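Local coordinates for NADH kinase POS5, mitochondrial (Saccharomyces cerevisiae, PDB 3AFO), which phosphorylates NADH, and less readily NAD(+), at the expense of ATP in mitochondria, making it a key source of the cellular reductant NADPH, at residues 79-82 with 83-86; 362-365 with 366-370; 132-136 with 137-141. One frame throughout, in Å; residues are numbered along the deposited sequence.

Overall arrangement
Along the chain contact 1 comes first, then contact 3, then contact 2. Contacts 1 and 3 belong to the N-terminal alpha/beta part of the kinase, built round a parallel sheet. Contact 1 is helix 79-86, following the outermost strand 74-76, and contact 3 is the loop between helix 124-132 and strand 142-146. Their centres lie 22 Å apart, with nearest atoms about 7 Å from each other. Contact 2, helix 363-370 near the end of the chain, is centred 36 Å from contact 1 and 26 Å from contact 3. It meets a second subunit, so the three contacts sample a subunit's framework and its assembly.

Contact 1 of 3, residues 79-82 with 83-86; sequences PDVA and EEIS
Val81 O receives the amide of Ile85 at 2.8 Å from its N, nearly in line with the carbonyl, and it is one of four backbone bonds that wind residues 79-86 into a helix. Glu84 N reaches Asp80 O at 2.9 Å, while Glu83 N reaches Pro79 O at a longer 3.3 Å. The bond from Ser86 N to Ala82 O is bent and weak. Proline suits the first turn, where a backbone N needs no partner within the helix.

Among the apolar groups, Val81 and Ile85 stand one turn apart, CG1 of Val81 lying 4.2 Å from CG2 of Ile85. The Ile85 CG1 branch sits between its own N and carbonyl carbon (chi1 68°) and is thereby pushed against Val81 O, at 3.2 Å. Both residues lean on Met59 of helix 53-69, whereas the small Ala82 fits closely beside Val77 and Ile10.

The polar side chains serve different ends. Glu84 runs out extended, its OE1 passing 4.1 Å from Val81 CG2 on the way to a salt bridge with Lys48; that cation probably steadies the carboxylate in its charged form. Ser86 OG turns back to Glu83 O, 2.9 Å away, approaching from above the carbonyl plane, and is also hydrogen-bonded with Gly4 N. A buried serine is therefore supplied with partners at this end of the segment.

Glu83 and Glu84 remain partly exposed. This is a short alpha helix of the alpha/beta part, following edge strand 74-76 and wedged between helix 53-69 and strands 8-12 and 101-105.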
loop_
_atom_site.group_PDB
_atom_site.type_symbol
_atom_site.label_atom_id
_atom_site.label_comp_id
_atom_site.label_asym_id
_atom_site.label_seq_id
_atom_site.Cartn_x
_atom_site.Cartn_y
_atom_site.Cartn_z
ATOM N N PRO A 79 41.353 3.734 18.162
ATOM C CA PRO A 79 42.543 3.032 18.665
ATOM C C PRO A 79 42.885 1.723 17.939
ATOM O O PRO A 79 44.052 1.489 17.609
ATOM C CB PRO A 79 42.196 2.758 20.135
ATOM C CG PRO A 79 41.231 3.828 20.488
ATOM C CD PRO A 79 40.408 4.036 19.256
ATOM N N ASP A 80 41.884 0.886 17.686
ATOM C CA ASP A 80 42.125 -0.379 17.004
ATOM C C ASP A 80 42.498 -0.165 15.532
ATOM O O ASP A 80 43.299 -0.914 14.977
ATOM C CB ASP A 80 40.952 -1.362 17.183
ATOM C CG ASP A 80 39.599 -0.790 16.738
ATOM O OD1 ASP A 80 39.472 0.433 16.500
ATOM O OD2 ASP A 80 38.640 -1.590 16.642
ATOM N N VAL A 81 41.928 0.877 14.931
ATOM C CA VAL A 81 42.223 1.268 13.559
ATOM C C VAL A 81 43.659 1.789 13.416
ATOM O O VAL A 81 44.362 1.412 12.474
ATOM C CB VAL A 81 41.203 2.304 13.040
ATOM C CG1 VAL A 81 41.710 3.011 11.803
ATOM C CG2 VAL A 81 39.854 1.625 12.754
ATOM N N ALA A 82 44.084 2.645 14.352
ATOM C CA ALA A 82 45.469 3.138 14.403
ATOM C C ALA A 82 46.470 1.981 14.353
ATOM O O ALA A 82 47.387 1.976 13.523
ATOM C CB ALA A 82 45.692 3.983 15.659
ATOM N N GLU A 83 46.266 1.001 15.230
ATOM C CA GLU A 83 47.080 -0.210 15.264
ATOM C C GLU A 83 46.954 -1.016 13.973
ATOM O O GLU A 83 47.954 -1.502 13.438
ATOM C CB GLU A 83 46.693 -1.080 16.461
ATOM C CG GLU A 83 47.478 -0.793 17.748
ATOM C CD GLU A 83 47.224 -1.845 18.834
ATOM O OE1 GLU A 83 46.048 -2.195 19.061
ATOM O OE2 GLU A 83 48.196 -2.332 19.455
ATOM N N GLU A 84 45.723 -1.145 13.476
ATOM C CA GLU A 84 45.453 -1.892 12.252
ATOM C C GLU A 84 46.210 -1.322 11.052
ATOM O O GLU A 84 46.848 -2.066 10.317
ATOM C CB GLU A 84 43.950 -1.916 11.948
ATOM C CG GLU A 84 43.572 -2.767 10.743
ATOM C CD GLU A 84 42.148 -2.531 10.268
ATOM O OE1 GLU A 84 41.502 -1.574 10.752
ATOM O OE2 GLU A 84 41.678 -3.298 9.402
ATOM N N ILE A 85 46.138 -0.008 10.862
ATOM C CA ILE A 85 46.671 0.618 9.653
ATOM C C ILE A 85 48.140 1.049 9.746
ATOM O O ILE A 85 48.728 1.427 8.732
ATOM C CB ILE A 85 45.793 1.805 9.168
ATOM C CG1 ILE A 85 45.866 2.985 10.156
ATOM C CG2 ILE A 85 44.345 1.341 8.931
ATOM C CD1 ILE A 85 45.260 4.268 9.648
ATOM N N SER A 86 48.722 1.003 10.947
ATOM C CA SER A 86 50.102 1.471 11.148
ATOM C C SER A 86 51.111 0.764 10.225
ATOM O O SER A 86 51.994 1.416 9.655
ATOM C CB SER A 86 50.528 1.420 12.624
ATOM O OG SER A 86 50.332 0.143 13.193
#

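Contact 2 of 3, residues 362-365 with 366-370; sequences NDWI and RGINE
Ile368 lays its CG2 methyl over one face of the Trp364 indole, 4.2 Å from the centroid of the five-membered ring, in a CH-pi contact displaced toward the rim near NE1. The tryptophan's CG lies opposite its own N (chi1 -175°), and the isoleucine's CG2 lies opposite its carbonyl carbon, which brings the two side chains together across one turn. Next to them, Ile365 and Asn369 run side by side in the same direction, with CG2 of Ile365 3.7 Å from ND2 of Asn369. Arg366 was modelled in two conformers; in one of them the CB of Asn362 comes over a face of its guanidinium, a contact to be taken as tentative.

These pairings are four residues apart, the spacing of an alpha helix, and this short helix near the chain's end is also a subunit interface. Its backbone sets the spacing: Ile368 N bonds to Trp364 O at 3.0 Å almost straight, and matching bonds join Asn369 N to Ile365 O and Gly367 N to Asp363 O. Asn362 occupies the N-cap position without a capping bond from its side chain.

Farther out, Ile251 meets both Trp364 and Ile368. A second subunit packs Leu276 on the indole, Phe223 on Ile365 and Leu224 on Ile368, consistent with bulky apolar side chains on this face. An asparagine suits this place: Asn369 ND2 donates to Leu224 O of that subunit. The carboxylate of Asp363, in the first turn, is held by Thr360 OG1 at OD1 and Lys359 N at OD2, both from just before the helix.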
loop_
_atom_site.group_PDB
_atom_site.type_symbol
_atom_site.label_atom_id
_atom_site.label_comp_id
_atom_site.label_asym_id
_atom_site.label_seq_id
_atom_site.Cartn_x
_atom_site.Cartn_y
_atom_site.Cartn_z
ATOM N N ASN A 362 20.918 19.803 -5.724
ATOM C CA ASN A 362 19.830 18.903 -6.078
ATOM C C ASN A 362 20.115 17.421 -5.802
ATOM O O ASN A 362 19.669 16.538 -6.551
ATOM C CB ASN A 362 19.441 19.156 -7.537
ATOM C CG ASN A 362 18.873 20.566 -7.749
ATOM O OD1 ASN A 362 17.811 20.911 -7.213
ATOM N ND2 ASN A 362 19.589 21.385 -8.515
ATOM N N ASP A 363 20.835 17.163 -4.711
ATOM C CA ASP A 363 21.261 15.805 -4.340
ATOM C C ASP A 363 20.076 14.889 -4.071
ATOM O O ASP A 363 20.138 13.692 -4.338
ATOM C CB ASP A 363 22.142 15.835 -3.083
ATOM C CG ASP A 363 23.571 16.307 -3.361
ATOM O OD1 ASP A 363 23.925 16.500 -4.539
ATOM O OD2 ASP A 363 24.341 16.468 -2.388
ATOM N N TRP A 364 19.013 15.467 -3.521
ATOM C CA TRP A 364 17.875 14.708 -3.051
ATOM C C TRP A 364 17.066 14.124 -4.212
ATOM O O TRP A 364 16.817 12.931 -4.246
ATOM C CB TRP A 364 16.969 15.551 -2.137
ATOM C CG TRP A 364 15.845 14.699 -1.569
ATOM C CD1 TRP A 364 15.968 13.647 -0.702
ATOM C CD2 TRP A 364 14.446 14.824 -1.853
ATOM N NE1 TRP A 364 14.723 13.105 -0.431
ATOM C CE2 TRP A 364 13.775 13.821 -1.115
ATOM C CE3 TRP A 364 13.693 15.697 -2.651
ATOM C CZ2 TRP A 364 12.384 13.663 -1.157
ATOM C CZ3 TRP A 364 12.305 15.540 -2.689
ATOM C CH2 TRP A 364 11.670 14.527 -1.945
ATOM N N ILE A 365 16.663 14.965 -5.153
ATOM C CA ILE A 365 15.910 14.493 -6.318
ATOM C C ILE A 365 16.734 13.474 -7.105
ATOM O O ILE A 365 16.218 12.433 -7.503
ATOM C CB ILE A 365 15.404 15.662 -7.206
ATOM C CG1 ILE A 365 14.207 16.325 -6.525
ATOM C CG2 ILE A 365 15.026 15.173 -8.623
ATOM C CD1 ILE A 365 13.662 17.545 -7.244
ATOM N N ARG A 366 18.018 13.766 -7.300
ATOM C CA ARG A 366 18.897 12.867 -8.043
ATOM C C ARG A 366 19.117 11.537 -7.312
ATOM O O ARG A 366 19.171 10.486 -7.943
ATOM C CB ARG A 366 20.218 13.564 -8.386
ATOM C CG ARG A 366 20.021 14.722 -9.350
ATOM C CD ARG A 366 21.131 14.808 -10.386
ATOM N NE ARG A 366 22.082 15.880 -10.106
ATOM C CZ ARG A 366 21.858 17.167 -10.367
ATOM N NH1 ARG A 366 20.708 17.550 -10.901
ATOM N NH2 ARG A 366 22.786 18.073 -10.086
ATOM N N GLY A 367 19.204 11.590 -5.986
ATOM C CA GLY A 367 19.345 10.385 -5.160
ATOM C C GLY A 367 18.135 9.459 -5.224
ATOM O O GLY A 367 18.286 8.253 -5.452
ATOM N N ILE A 368 16.936 10.007 -5.028
ATOM C CA ILE A 368 15.727 9.164 -5.075
ATOM C C ILE A 368 15.520 8.561 -6.479
ATOM O O ILE A 368 15.187 7.379 -6.600
ATOM C CB ILE A 368 14.442 9.859 -4.501
ATOM C CG1 ILE A 368 13.960 11.017 -5.381
ATOM C CG2 ILE A 368 14.678 10.321 -3.056
ATOM C CD1 ILE A 368 12.596 11.586 -4.979
ATOM N N ASN A 369 15.761 9.356 -7.521
ATOM C CA ASN A 369 15.666 8.861 -8.900
ATOM C C ASN A 369 16.705 7.805 -9.244
ATOM O O ASN A 369 16.346 6.722 -9.698
ATOM C CB ASN A 369 15.749 10.008 -9.918
ATOM C CG ASN A 369 14.434 10.764 -10.066
ATOM O OD1 ASN A 369 13.349 10.226 -9.822
ATOM N ND2 ASN A 369 14.530 12.016 -10.493
ATOM N N GLU A 370 17.985 8.117 -9.027
ATOM C CA GLU A 370 19.076 7.258 -9.509
ATOM C C GLU A 370 19.449 6.105 -8.587
ATOM O O GLU A 370 19.821 5.026 -9.058
ATOM C CB GLU A 370 20.329 8.081 -9.834
ATOM C CG GLU A 370 20.096 9.151 -10.898
ATOM C CD GLU A 370 21.384 9.791 -11.398
ATOM O OE1 GLU A 370 22.480 9.397 -10.939
ATOM O OE2 GLU A 370 21.296 10.693 -12.261
#

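Contact 3 of 3, residues 132-136 with 137-141; sequences SMFGN and TQVPP
Thr137 N turns back to Phe134 O (3.3 Å, N-H...O angle 138°), the donor standing well above the carbonyl plane, in a bend overlapping the type I beta turn from Ser132 to Gly135. This bend brings Phe134 O and Thr137 O within 2.9 Å of each other. Two acceptors so close would be expected to repel, but the guanidinium of Arg180 serves both, NH1 bonding to the first oxygen and NH2 to the second, and probably offsets the strain.

The side chains gather round the phenyl ring of Phe134. Pro140 lies over one face, the two side chains running at about a right angle to each other, with CD only 3.5 Å from the ring centroid and 16° off the normal. This is a CH-pi contact, and proline suits it well: CD, bonded to the ring nitrogen, carries somewhat polarised hydrogens, and the rigid pyrrolidine offers CG as well, 3.7 Å from Phe134 CZ. With OG1 of Thr137 anti to the backbone N (chi1 -166°), it is the methyl CG2 that comes in at the ring's edge, 4.2 Å from Phe134 CB. Val139 CG2 approaches that same CB at 4.0 Å. An alanine here, in place of Phe134, would take away the ring, and Pro140 would probably be left without its CH-pi partner, with a gap beneath CD and CG.

Gln138 points the other way, its OE1 accepting from Arg351 N. The loop joins helix 124-132 to strand 142-146, completing the beta-alpha-beta crossover that begins with strand 117-122, and the buried phenyl packs on Val112 of helix 108-114 and on Thr115, while Pro141 bonds through its backbone to Leu118 in the adjacent strand.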
loop_
_atom_site.group_PDB
_atom_site.type_symbol
_atom_site.label_atom_id
_atom_site.label_comp_id
_atom_site.label_asym_id
_atom_site.label_seq_id
_atom_site.Cartn_x
_atom_site.Cartn_y
_atom_site.Cartn_z
ATOM N N SER A 132 26.838 8.735 15.613
ATOM C CA SER A 132 26.398 8.158 16.880
ATOM C C SER A 132 27.337 8.454 18.048
ATOM O O SER A 132 26.894 8.580 19.194
ATOM C CB SER A 132 26.262 6.648 16.724
ATOM O OG SER A 132 25.680 6.098 17.870
ATOM N N MET A 133 28.631 8.531 17.749
ATOM C CA MET A 133 29.646 8.920 18.731
ATOM C C MET A 133 29.369 10.275 19.368
ATOM O O MET A 133 29.651 10.465 20.544
ATOM C CB MET A 133 31.020 8.976 18.066
ATOM C CG MET A 133 31.948 7.843 18.407
ATOM S SD MET A 133 33.625 8.483 18.209
ATOM C CE MET A 133 34.596 7.163 18.911
ATOM N N PHE A 134 28.828 11.206 18.587
ATOM C CA PHE A 134 28.593 12.587 19.030
ATOM C C PHE A 134 27.182 12.814 19.593
ATOM O O PHE A 134 26.661 13.946 19.566
ATOM C CB PHE A 134 28.866 13.557 17.878
ATOM C CG PHE A 134 30.269 13.477 17.341
ATOM C CD1 PHE A 134 31.277 14.273 17.878
ATOM C CD2 PHE A 134 30.588 12.595 16.310
ATOM C CE1 PHE A 134 32.588 14.197 17.388
ATOM C CE2 PHE A 134 31.901 12.513 15.810
ATOM C CZ PHE A 134 32.902 13.321 16.357
ATOM N N GLY A 135 26.593 11.737 20.117
ATOM C CA GLY A 135 25.222 11.724 20.630
ATOM C C GLY A 135 24.842 12.855 21.563
ATOM O O GLY A 135 23.956 13.654 21.245
ATOM N N ASN A 136 25.505 12.951 22.711
ATOM C CA ASN A 136 25.104 13.971 23.689
ATOM C C ASN A 136 25.748 15.340 23.466
ATOM O O ASN A 136 25.461 16.287 24.198
ATOM C CB ASN A 136 25.314 13.484 25.130
ATOM C CG ASN A 136 26.778 13.302 25.479
ATOM O OD1 ASN A 136 27.590 12.953 24.621
ATOM N ND2 ASN A 136 27.125 13.542 26.742
ATOM N N THR A 137 26.595 15.458 22.450
ATOM C CA THR A 137 27.185 16.752 22.134
ATOM C C THR A 137 26.850 17.278 20.731
ATOM O O THR A 137 25.976 16.760 20.022
ATOM C CB THR A 137 28.712 16.748 22.366
ATOM O OG1 THR A 137 29.194 18.096 22.352
ATOM C CG2 THR A 137 29.424 15.944 21.288
ATOM N N GLN A 138 27.543 18.339 20.361
ATOM C CA GLN A 138 27.449 18.936 19.062
ATOM C C GLN A 138 28.142 18.027 18.040
ATOM O O GLN A 138 29.247 17.551 18.289
ATOM C CB GLN A 138 28.164 20.269 19.146
ATOM C CG GLN A 138 28.155 21.102 17.915
ATOM C CD GLN A 138 28.563 22.510 18.240
ATOM O OE1 GLN A 138 27.863 23.207 18.970
ATOM N NE2 GLN A 138 29.712 22.934 17.727
ATOM N N VAL A 139 27.488 17.791 16.902
ATOM C CA VAL A 139 28.067 16.995 15.821
ATOM C C VAL A 139 28.871 17.888 14.870
ATOM O O VAL A 139 28.358 18.878 14.351
ATOM C CB VAL A 139 26.977 16.198 15.032
ATOM C CG1 VAL A 139 27.620 15.158 14.116
ATOM C CG2 VAL A 139 26.003 15.519 15.991
ATOM N N PRO A 140 30.152 17.550 14.638
ATOM C CA PRO A 140 30.922 18.290 13.643
ATOM C C PRO A 140 30.347 18.016 12.248
ATOM O O PRO A 140 29.641 17.022 12.071
ATOM C CB PRO A 140 32.325 17.683 13.768
ATOM C CG PRO A 140 32.107 16.327 14.351
ATOM C CD PRO A 140 30.933 16.467 15.259
ATOM N N PRO A 141 30.655 18.880 11.263
ATOM C CA PRO A 141 30.265 18.644 9.873
ATOM C C PRO A 141 30.724 17.264 9.407
ATOM O O PRO A 141 31.764 16.769 9.867
ATOM C CB PRO A 141 31.021 19.730 9.111
ATOM C CG PRO A 141 31.293 20.790 10.122
ATOM C CD PRO A 141 31.433 20.123 11.422
#